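Local coordinates for esterase (Capnocytophaga ochracea, PDB 4W9R), which is of unknown function but belongs to a putative esterase family with the alpha/beta-hydrolase fold, and so may cleave ester bonds, at residues M231-I239 with K262-L270; V275-Y285 with N307-F318. All blocks are in the same frame, centred on the assembly; numbering follows the deposited sequence.

The two contacts come in series along the chain, their centres about 19 Å apart, and lead from the probable alpha/beta-hydrolase-like part into an all-helical C-terminal part. Interaction 1 joins the chain leaving helix 217-232, which comes after the last strand of the mixed sheet, 205-213, to helix 255-270. Interaction 2 continues outward and couples helix 278-290 to helix 314-325, about 23 Å from the centre of the chain, where no strands remain. Helices 255-270 and 278-290 are consecutive, and D280 stitches the contacts together: its OD2 probably hydrogen-bonds Y263 OH and its OD1 the backbone N of I239. The two parts are thereby physically continuous.

Interaction 1: M231-I239 with K262-L270; sequences MCFDIYKPI and KYNTIYKQL
K262 and I235 divide the work here, one holding the backbone that follows helix 217-232 and the other packing against helix 255-270. I235 is used along its whole length. Its CB lies 4.0 Å from Q269 OE1. From there CG2 touches both that oxygen and L270 CD1, each at 3.7 Å. The other branch, with CG1 anti to the backbone N (chi1 -167°), runs across T265 at about a right angle and touches its CG2 at 3.7 Å; CG1 also leans on I266 CG1, and the terminal CD1 stays close to the T265 methyl. L270 wedges in further along: its CD2 lies near the plane of the F233 ring, at the ring's edge, 3.6 Å from F233 CD2, and reaches Y236 CB at 3.7 Å.

K262 runs alongside I239. Its CD and CE slide along I239 CG1 in the opposite direction, and a final bend (chi4 64°) turns the ammonium group back onto the chain. There K262 NZ donates to I235 O at 2.9 Å, from above the carbonyl plane. It also donates to K237 O at 2.9 Å, this time almost in line with the C=O bond (163°), while a water that lies within hydrogen-bonding distance of P238 O accepts a third bond from it. Three bonds thus grip the amine, and it would probably polarise both carbonyls. K262 ties down the loop after helix 217-232, which comes after the last strand of the sheet, probably where the alpha/beta-hydrolase-like part passes into the helical C-terminal part.

Interaction 2: V275-Y285 with N307-F318; sequences VPILNDVMATY and NGYLKTAMPNFF
Y309 reaches across to P276, and theirs is the one hydrogen bond that spans the two segments: Y309 OH donates to P276 O at 2.8 Å. The donor is tilted 35° from the carbonyl plane, and the accepting oxygen lies near the plane of the phenol ring, at its edge. T312 OG1 also lies at the ring's edge, and both it and T312 N donate to Y309 O, closing the type I turn from Y309 to T312.

Aromatic contact comes nearer the far end of both segments. The rings of Y285 and F318 are nearly parallel, at 16°, with centroids 4.7 Å apart, but slid so far that they barely overlap; F318 CE1 sits over one face of Y285 near its rim. Y285 OH has its main partner outside, in E321.

Among apolar contacts, V281 and M314 meet tip to tip, CG1 to CE at 3.7 Å, while V281 CG2 slides past Y309. M314 and M282, both selenomethionine, bring SE of the former to 4.0 Å from CE of the latter. The side chains of P276 and N307 cross at about a right angle, CD to CB at 3.8 Å.

Helices 278-285 and 314-318 run nearly parallel, 5° apart, with axes 13.5 Å apart at closest, and M314, F318, Y285 and V281 span the gap. V304 of the intervening helix 294-306 touches Y309 and M314; helix 255-270 packs against D280 and T284, and helix 329-339 against N316.

Interaction 1: M231-I239 with K262-L270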
loop_
_atom_site.group_PDB
_atom_site.type_symbol
_atom_site.label_atom_id
_atom_site.label_comp_id
_atom_site.label_asym_id
_atom_site.label_seq_id
_atom_site.Cartn_x
_atom_site.Cartn_y
_atom_site.Cartn_z
HETATM N N MSE B 231 -2.208 -3.959 12.240
HETATM C CA MSE B 231 -2.564 -3.933 13.656
HETATM C C MSE B 231 -3.658 -4.931 14.018
HETATM O O MSE B 231 -3.624 -5.533 15.091
HETATM C CB MSE B 231 -3.001 -2.525 14.057
HETATM C CG MSE B 231 -1.870 -1.513 14.043
HETATM SE SE MSE B 231 -2.490 0.286 14.432
HETATM C CE MSE B 231 -3.737 0.468 12.955
ATOM N N CYS B 232 -4.626 -5.099 13.126
ATOM C CA CYS B 232 -5.754 -5.987 13.380
ATOM C C CYS B 232 -5.309 -7.445 13.480
ATOM O O CYS B 232 -5.751 -8.182 14.363
ATOM C CB CYS B 232 -6.808 -5.831 12.282
ATOM S SG CYS B 232 -8.276 -6.859 12.499
ATOM N N PHE B 233 -4.432 -7.850 12.569
ATOM C CA PHE B 233 -3.950 -9.225 12.505
ATOM C C PHE B 233 -2.642 -9.437 13.268
ATOM O O PHE B 233 -2.052 -10.515 13.203
ATOM C CB PHE B 233 -3.780 -9.651 11.048
ATOM C CG PHE B 233 -5.080 -9.827 10.319
ATOM C CD1 PHE B 233 -5.632 -8.784 9.595
ATOM C CD2 PHE B 233 -5.758 -11.035 10.370
ATOM C CE1 PHE B 233 -6.831 -8.943 8.927
ATOM C CE2 PHE B 233 -6.959 -11.199 9.706
ATOM C CZ PHE B 233 -7.495 -10.153 8.982
ATOM N N ASP B 234 -2.192 -8.402 13.971
ATOM C CA ASP B 234 -0.886 -8.392 14.635
ATOM C C ASP B 234 -0.608 -9.611 15.522
ATOM O O ASP B 234 0.537 -10.051 15.632
ATOM C CB ASP B 234 -0.745 -7.118 15.471
ATOM C CG ASP B 234 0.633 -6.976 16.085
ATOM O OD1 ASP B 234 1.574 -6.602 15.353
ATOM O OD2 ASP B 234 0.775 -7.235 17.299
ATOM N N ILE B 235 -1.648 -10.150 16.149
ATOM C CA ILE B 235 -1.494 -11.300 17.036
ATOM C C ILE B 235 -0.998 -12.542 16.282
ATOM O O ILE B 235 -0.427 -13.456 16.878
ATOM C CB ILE B 235 -2.826 -11.629 17.759
ATOM C CG1 ILE B 235 -2.598 -12.607 18.916
ATOM C CG2 ILE B 235 -3.859 -12.170 16.781
ATOM C CD1 ILE B 235 -1.632 -12.098 19.965
ATOM N N TYR B 236 -1.200 -12.557 14.968
ATOM C CA TYR B 236 -0.815 -13.695 14.138
ATOM C C TYR B 236 0.690 -13.727 13.890
ATOM O O TYR B 236 1.246 -14.770 13.545
ATOM C CB TYR B 236 -1.566 -13.651 12.804
ATOM C CG TYR B 236 -1.457 -14.907 11.966
ATOM C CD1 TYR B 236 -0.443 -15.056 11.028
ATOM C CD2 TYR B 236 -2.382 -15.934 12.097
ATOM C CE1 TYR B 236 -0.344 -16.200 10.255
ATOM C CE2 TYR B 236 -2.294 -17.079 11.326
ATOM C CZ TYR B 236 -1.273 -17.208 10.407
ATOM O OH TYR B 236 -1.182 -18.346 9.641
ATOM N N LYS B 237 1.341 -12.580 14.067
ATOM C CA LYS B 237 2.773 -12.450 13.809
ATOM C C LYS B 237 3.603 -13.447 14.613
ATOM O O LYS B 237 3.231 -13.818 15.727
ATOM C CB LYS B 237 3.250 -11.026 14.121
ATOM C CG LYS B 237 2.910 -9.988 13.061
ATOM C CD LYS B 237 3.563 -8.651 13.389
ATOM C CE LYS B 237 3.208 -7.580 12.367
ATOM N NZ LYS B 237 1.760 -7.230 12.388
ATOM N N PRO B 238 4.730 -13.892 14.039
ATOM C CA PRO B 238 5.681 -14.748 14.754
ATOM C C PRO B 238 6.279 -14.033 15.959
ATOM O O PRO B 238 6.253 -12.803 16.013
ATOM C CB PRO B 238 6.757 -15.037 13.702
ATOM C CG PRO B 238 6.079 -14.814 12.390
ATOM C CD PRO B 238 5.121 -13.689 12.635
ATOM N N ILE B 239 6.814 -14.791 16.909
ATOM C CA ILE B 239 7.426 -14.195 18.089
ATOM C C ILE B 239 8.827 -13.698 17.755
ATOM O O ILE B 239 9.690 -14.473 17.341
ATOM C CB ILE B 239 7.499 -15.195 19.257
ATOM C CG1 ILE B 239 6.108 -15.745 19.573
ATOM C CG2 ILE B 239 8.106 -14.538 20.486
ATOM C CD1 ILE B 239 6.095 -16.765 20.690
ATOM N N LYS B 262 -1.151 -17.114 23.338
ATOM C CA LYS B 262 -0.979 -16.431 22.062
ATOM C C LYS B 262 -1.813 -17.084 20.966
ATOM O O LYS B 262 -2.548 -16.409 20.250
ATOM C CB LYS B 262 0.493 -16.412 21.651
ATOM C CG LYS B 262 0.740 -15.804 20.276
ATOM C CD LYS B 262 2.218 -15.800 19.927
ATOM C CE LYS B 262 2.455 -15.303 18.508
ATOM N NZ LYS B 262 2.050 -13.881 18.328
ATOM N N TYR B 263 -1.705 -18.402 20.848
ATOM C CA TYR B 263 -2.420 -19.124 19.804
ATOM C C TYR B 263 -3.906 -19.259 20.122
ATOM O O TYR B 263 -4.727 -19.421 19.218
ATOM C CB TYR B 263 -1.780 -20.494 19.578
ATOM C CG TYR B 263 -0.563 -20.416 18.685
ATOM C CD1 TYR B 263 0.651 -19.952 19.174
ATOM C CD2 TYR B 263 -0.635 -20.781 17.347
ATOM C CE1 TYR B 263 1.764 -19.866 18.357
ATOM C CE2 TYR B 263 0.471 -20.700 16.523
ATOM C CZ TYR B 263 1.668 -20.242 17.033
ATOM O OH TYR B 263 2.774 -20.159 16.217
ATOM N N ASN B 264 -4.253 -19.181 21.403
ATOM C CA ASN B 264 -5.655 -19.117 21.797
ATOM C C ASN B 264 -6.252 -17.767 21.420
ATOM O O ASN B 264 -7.383 -17.689 20.940
ATOM C CB ASN B 264 -5.815 -19.362 23.300
ATOM C CG ASN B 264 -5.640 -20.819 23.674
ATOM O OD1 ASN B 264 -5.821 -21.711 22.845
ATOM N ND2 ASN B 264 -5.291 -21.069 24.931
ATOM N N THR B 265 -5.479 -16.708 21.640
ATOM C CA THR B 265 -5.897 -15.357 21.290
ATOM C C THR B 265 -6.063 -15.224 19.779
ATOM O O THR B 265 -6.970 -14.540 19.301
ATOM C CB THR B 265 -4.887 -14.308 21.795
ATOM O OG1 THR B 265 -4.759 -14.415 23.218
ATOM C CG2 THR B 265 -5.345 -12.902 21.438
ATOM N N ILE B 266 -5.183 -15.887 19.032
ATOM C CA ILE B 266 -5.285 -15.919 17.580
ATOM C C ILE B 266 -6.628 -16.507 17.155
ATOM O O ILE B 266 -7.306 -15.960 16.286
ATOM C CB ILE B 266 -4.139 -16.738 16.945
ATOM C CG1 ILE B 266 -2.801 -16.021 17.133
ATOM C CG2 ILE B 266 -4.393 -16.963 15.463
ATOM C CD1 ILE B 266 -1.621 -16.780 16.568
ATOM N N TYR B 267 -7.020 -17.609 17.786
ATOM C CA TYR B 267 -8.286 -18.253 17.452
ATOM C C TYR B 267 -9.482 -17.400 17.864
ATOM O O TYR B 267 -10.499 -17.374 17.174
ATOM C CB TYR B 267 -8.386 -19.630 18.110
ATOM C CG TYR B 267 -9.705 -20.319 17.842
ATOM C CD1 TYR B 267 -9.986 -20.860 16.595
ATOM C CD2 TYR B 267 -10.672 -20.423 18.834
ATOM C CE1 TYR B 267 -11.192 -21.487 16.342
ATOM C CE2 TYR B 267 -11.882 -21.050 18.591
ATOM C CZ TYR B 267 -12.135 -21.580 17.342
ATOM O OH TYR B 267 -13.335 -22.205 17.092
ATOM N N LYS B 268 -9.359 -16.705 18.989
ATOM C CA LYS B 268 -10.452 -15.882 19.488
ATOM C C LYS B 268 -10.690 -14.662 18.596
ATOM O O LYS B 268 -11.821 -14.383 18.200
ATOM C CB LYS B 268 -10.177 -15.437 20.928
ATOM C CG LYS B 268 -11.341 -14.706 21.579
ATOM C CD LYS B 268 -11.091 -14.466 23.059
ATOM C CE LYS B 268 -12.315 -13.860 23.732
ATOM N NZ LYS B 268 -12.120 -13.686 25.198
ATOM N N GLN B 269 -9.620 -13.931 18.293
ATOM C CA GLN B 269 -9.725 -12.727 17.478
ATOM C C GLN B 269 -9.875 -13.012 15.982
ATOM O O GLN B 269 -10.739 -12.437 15.320
ATOM C CB GLN B 269 -8.503 -11.834 17.700
ATOM C CG GLN B 269 -8.235 -11.485 19.153
ATOM C CD GLN B 269 -7.110 -10.481 19.307
ATOM O OE1 GLN B 269 -6.453 -10.113 18.332
ATOM N NE2 GLN B 269 -6.881 -10.032 20.535
ATOM N N LEU B 270 -9.025 -13.887 15.453
ATOM C CA LEU B 270 -8.979 -14.123 14.010
ATOM C C LEU B 270 -9.861 -15.282 13.545
ATOM O O LEU B 270 -10.051 -15.477 12.344
ATOM C CB LEU B 270 -7.534 -14.368 13.564
ATOM C CG LEU B 270 -6.664 -13.151 13.234
ATOM C CD1 LEU B 270 -6.635 -12.139 14.368
ATOM C CD2 LEU B 270 -5.255 -13.603 12.890
HETATM O O HOH W 1 4.125 -11.832 17.860
#

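Interaction 2: V275-Y285 with N307-F318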
loop_
_atom_site.group_PDB
_atom_site.type_symbol
_atom_site.label_atom_id
_atom_site.label_comp_id
_atom_site.label_asym_id
_atom_site.label_seq_id
_atom_site.Cartn_x
_atom_site.Cartn_y
_atom_site.Cartn_z
ATOM N N VAL B 275 -1.463 -23.631 13.160
ATOM C CA VAL B 275 -0.459 -24.623 13.515
ATOM C C VAL B 275 0.785 -23.897 13.998
ATOM O O VAL B 275 1.299 -23.022 13.299
ATOM C CB VAL B 275 -0.102 -25.534 12.327
ATOM C CG1 VAL B 275 0.999 -26.509 12.718
ATOM C CG2 VAL B 275 -1.334 -26.277 11.839
ATOM N N PRO B 276 1.262 -24.240 15.204
ATOM C CA PRO B 276 2.425 -23.558 15.780
ATOM C C PRO B 276 3.654 -23.672 14.889
ATOM O O PRO B 276 4.017 -24.767 14.459
ATOM C CB PRO B 276 2.641 -24.292 17.106
ATOM C CG PRO B 276 1.304 -24.857 17.444
ATOM C CD PRO B 276 0.686 -25.230 16.131
ATOM N N ILE B 277 4.283 -22.534 14.616
ATOM C CA ILE B 277 5.469 -22.494 13.775
ATOM C C ILE B 277 6.716 -22.827 14.586
ATOM O O ILE B 277 6.790 -22.524 15.779
ATOM C CB ILE B 277 5.632 -21.124 13.100
ATOM C CG1 ILE B 277 5.647 -20.011 14.148
ATOM C CG2 ILE B 277 4.505 -20.893 12.105
ATOM C CD1 ILE B 277 5.813 -18.626 13.562
ATOM N N LEU B 278 7.683 -23.465 13.932
ATOM C CA LEU B 278 8.912 -23.913 14.581
ATOM C C LEU B 278 9.615 -22.792 15.346
ATOM O O LEU B 278 10.205 -23.027 16.400
ATOM C CB LEU B 278 9.864 -24.511 13.545
ATOM C CG LEU B 278 11.079 -25.254 14.101
ATOM C CD1 LEU B 278 10.632 -26.412 14.981
ATOM C CD2 LEU B 278 11.970 -25.743 12.972
ATOM N N ASN B 279 9.543 -21.579 14.809
ATOM C CA ASN B 279 10.125 -20.411 15.461
ATOM C C ASN B 279 9.506 -20.157 16.833
ATOM O O ASN B 279 10.217 -19.915 17.810
ATOM C CB ASN B 279 9.957 -19.176 14.572
ATOM C CG ASN B 279 10.432 -17.902 15.245
ATOM O OD1 ASN B 279 11.618 -17.572 15.211
ATOM N ND2 ASN B 279 9.502 -17.169 15.853
ATOM N N ASP B 280 8.180 -20.223 16.901
ATOM C CA ASP B 280 7.460 -19.976 18.145
ATOM C C ASP B 280 7.673 -21.100 19.154
ATOM O O ASP B 280 7.730 -20.860 20.361
ATOM C CB ASP B 280 5.967 -19.794 17.867
ATOM C CG ASP B 280 5.651 -18.453 17.235
ATOM O OD1 ASP B 280 6.599 -17.750 16.826
ATOM O OD2 ASP B 280 4.455 -18.106 17.144
ATOM N N VAL B 281 7.786 -22.327 18.658
ATOM C CA VAL B 281 8.013 -23.475 19.527
ATOM C C VAL B 281 9.405 -23.420 20.148
ATOM O O VAL B 281 9.563 -23.597 21.356
ATOM C CB VAL B 281 7.845 -24.804 18.767
ATOM C CG1 VAL B 281 8.219 -25.978 19.659
ATOM C CG2 VAL B 281 6.418 -24.946 18.261
HETATM N N MSE B 282 10.411 -23.163 19.318
HETATM C CA MSE B 282 11.792 -23.100 19.784
HETATM C C MSE B 282 12.021 -21.929 20.733
HETATM O O MSE B 282 12.829 -22.022 21.656
HETATM C CB MSE B 282 12.751 -23.010 18.597
HETATM C CG MSE B 282 12.841 -24.295 17.795
HETATM SE SE MSE B 282 13.224 -25.832 18.936
HETATM C CE MSE B 282 13.172 -27.238 17.587
ATOM N N ALA B 283 11.309 -20.832 20.504
ATOM C CA ALA B 283 11.392 -19.676 21.388
ATOM C C ALA B 283 10.873 -20.044 22.771
ATOM O O ALA B 283 11.431 -19.631 23.787
ATOM C CB ALA B 283 10.611 -18.506 20.817
ATOM N N THR B 284 9.804 -20.831 22.798
ATOM C CA THR B 284 9.219 -21.289 24.048
ATOM C C THR B 284 10.165 -22.253 24.752
ATOM O O THR B 284 10.363 -22.175 25.965
ATOM C CB THR B 284 7.860 -21.977 23.814
ATOM O OG1 THR B 284 7.008 -21.111 23.054
ATOM C CG2 THR B 284 7.192 -22.309 25.140
ATOM N N TYR B 285 10.758 -23.153 23.973
ATOM C CA TYR B 285 11.673 -24.163 24.494
ATOM C C TYR B 285 12.940 -23.538 25.075
ATOM O O TYR B 285 13.412 -23.948 26.136
ATOM C CB TYR B 285 12.031 -25.160 23.389
ATOM C CG TYR B 285 13.075 -26.186 23.768
ATOM C CD1 TYR B 285 12.764 -27.247 24.609
ATOM C CD2 TYR B 285 14.367 -26.106 23.268
ATOM C CE1 TYR B 285 13.715 -28.192 24.949
ATOM C CE2 TYR B 285 15.325 -27.045 23.602
ATOM C CZ TYR B 285 14.993 -28.086 24.442
ATOM O OH TYR B 285 15.944 -29.022 24.776
ATOM N N ASN B 307 -0.724 -30.705 17.923
ATOM C CA ASN B 307 -0.789 -30.005 16.645
ATOM C C ASN B 307 0.480 -30.090 15.795
ATOM O O ASN B 307 1.462 -29.394 16.047
ATOM C CB ASN B 307 -1.114 -28.529 16.895
ATOM C CG ASN B 307 -2.077 -28.328 18.056
ATOM O OD1 ASN B 307 -3.292 -28.281 17.868
ATOM N ND2 ASN B 307 -1.533 -28.202 19.261
ATOM N N GLY B 308 0.421 -30.917 14.755
ATOM C CA GLY B 308 1.336 -30.867 13.628
ATOM C C GLY B 308 2.656 -31.612 13.741
ATOM O O GLY B 308 3.243 -31.990 12.729
ATOM N N TYR B 309 3.131 -31.824 14.965
ATOM C CA TYR B 309 4.446 -32.436 15.178
ATOM C C TYR B 309 4.441 -33.930 15.522
ATOM O O TYR B 309 5.496 -34.500 15.803
ATOM C CB TYR B 309 5.207 -31.651 16.243
ATOM C CG TYR B 309 5.499 -30.235 15.801
ATOM C CD1 TYR B 309 4.680 -29.183 16.187
ATOM C CD2 TYR B 309 6.578 -29.954 14.971
ATOM C CE1 TYR B 309 4.936 -27.887 15.775
ATOM C CE2 TYR B 309 6.844 -28.663 14.556
ATOM C CZ TYR B 309 6.018 -27.633 14.959
ATOM O OH TYR B 309 6.276 -26.345 14.549
ATOM N N LEU B 310 3.262 -34.546 15.530
ATOM C CA LEU B 310 3.115 -35.955 15.911
ATOM C C LEU B 310 4.061 -36.901 15.165
ATOM O O LEU B 310 4.541 -37.886 15.728
ATOM C CB LEU B 310 1.670 -36.406 15.685
ATOM C CG LEU B 310 1.363 -37.876 15.979
ATOM C CD1 LEU B 310 1.661 -38.206 17.434
ATOM C CD2 LEU B 310 -0.079 -38.209 15.631
ATOM N N LYS B 311 4.345 -36.580 13.908
ATOM C CA LYS B 311 5.157 -37.434 13.047
ATOM C C LYS B 311 6.644 -37.113 13.162
ATOM O O LYS B 311 7.460 -37.639 12.408
ATOM C CB LYS B 311 4.701 -37.317 11.591
ATOM C CG LYS B 311 3.317 -37.890 11.342
ATOM C CD LYS B 311 3.220 -39.318 11.858
ATOM C CE LYS B 311 1.812 -39.873 11.709
ATOM N NZ LYS B 311 1.704 -41.250 12.269
ATOM N N THR B 312 6.987 -36.231 14.093
ATOM C CA THR B 312 8.374 -35.829 14.304
ATOM C C THR B 312 8.874 -36.297 15.666
ATOM O O THR B 312 8.084 -36.569 16.567
ATOM C CB THR B 312 8.551 -34.303 14.208
ATOM O OG1 THR B 312 7.922 -33.674 15.333
ATOM C CG2 THR B 312 7.942 -33.773 12.919
ATOM N N ALA B 313 10.190 -36.424 15.796
ATOM C CA ALA B 313 10.810 -36.878 17.038
ATOM C C ALA B 313 10.689 -35.870 18.181
ATOM O O ALA B 313 10.998 -36.189 19.329
ATOM C CB ALA B 313 12.273 -37.204 16.793
HETATM N N MSE B 314 10.237 -34.658 17.869
HETATM C CA MSE B 314 10.241 -33.563 18.838
HETATM C C MSE B 314 9.400 -33.783 20.111
HETATM O O MSE B 314 9.900 -33.533 21.208
HETATM C CB MSE B 314 9.794 -32.265 18.159
HETATM C CG MSE B 314 10.090 -31.031 18.985
HETATM SE SE MSE B 314 9.783 -29.380 18.010
HETATM C CE MSE B 314 7.850 -29.352 18.112
ATOM N N PRO B 315 8.131 -34.229 19.982
ATOM C CA PRO B 315 7.323 -34.367 21.204
ATOM C C PRO B 315 7.929 -35.301 22.249
ATOM O O PRO B 315 7.935 -34.969 23.435
ATOM C CB PRO B 315 6.001 -34.939 20.684
ATOM C CG PRO B 315 5.918 -34.463 19.289
ATOM C CD PRO B 315 7.325 -34.506 18.778
ATOM N N ASN B 316 8.436 -36.449 21.815
ATOM C CA ASN B 316 9.024 -37.404 22.745
ATOM C C ASN B 316 10.418 -36.986 23.196
ATOM O O ASN B 316 10.885 -37.409 24.251
ATOM C CB ASN B 316 9.066 -38.799 22.122
ATOM C CG ASN B 316 7.707 -39.469 22.111
ATOM O OD1 ASN B 316 6.910 -39.295 23.035
ATOM N ND2 ASN B 316 7.432 -40.238 21.063
ATOM N N PHE B 317 11.083 -36.154 22.401
ATOM C CA PHE B 317 12.373 -35.610 22.806
ATOM C C PHE B 317 12.187 -34.636 23.965
ATOM O O PHE B 317 12.945 -34.660 24.933
ATOM C CB PHE B 317 13.068 -34.913 21.638
ATOM C CG PHE B 317 14.425 -34.364 21.983
ATOM C CD1 PHE B 317 15.556 -35.153 21.871
ATOM C CD2 PHE B 317 14.569 -33.055 22.421
ATOM C CE1 PHE B 317 16.806 -34.650 22.186
ATOM C CE2 PHE B 317 15.815 -32.546 22.737
ATOM C CZ PHE B 317 16.935 -33.343 22.619
ATOM N N PHE B 318 11.178 -33.777 23.854
ATOM C CA PHE B 318 10.850 -32.835 24.918
ATOM C C PHE B 318 10.437 -33.574 26.184
ATOM O O PHE B 318 10.850 -33.218 27.287
ATOM C CB PHE B 318 9.729 -31.885 24.482
ATOM C CG PHE B 318 10.165 -30.830 23.505
ATOM C CD1 PHE B 318 11.509 -30.598 23.265
ATOM C CD2 PHE B 318 9.227 -30.063 22.834
ATOM C CE1 PHE B 318 11.909 -29.626 22.367
ATOM C CE2 PHE B 318 9.621 -29.087 21.936
ATOM C CZ PHE B 318 10.964 -28.869 21.703
#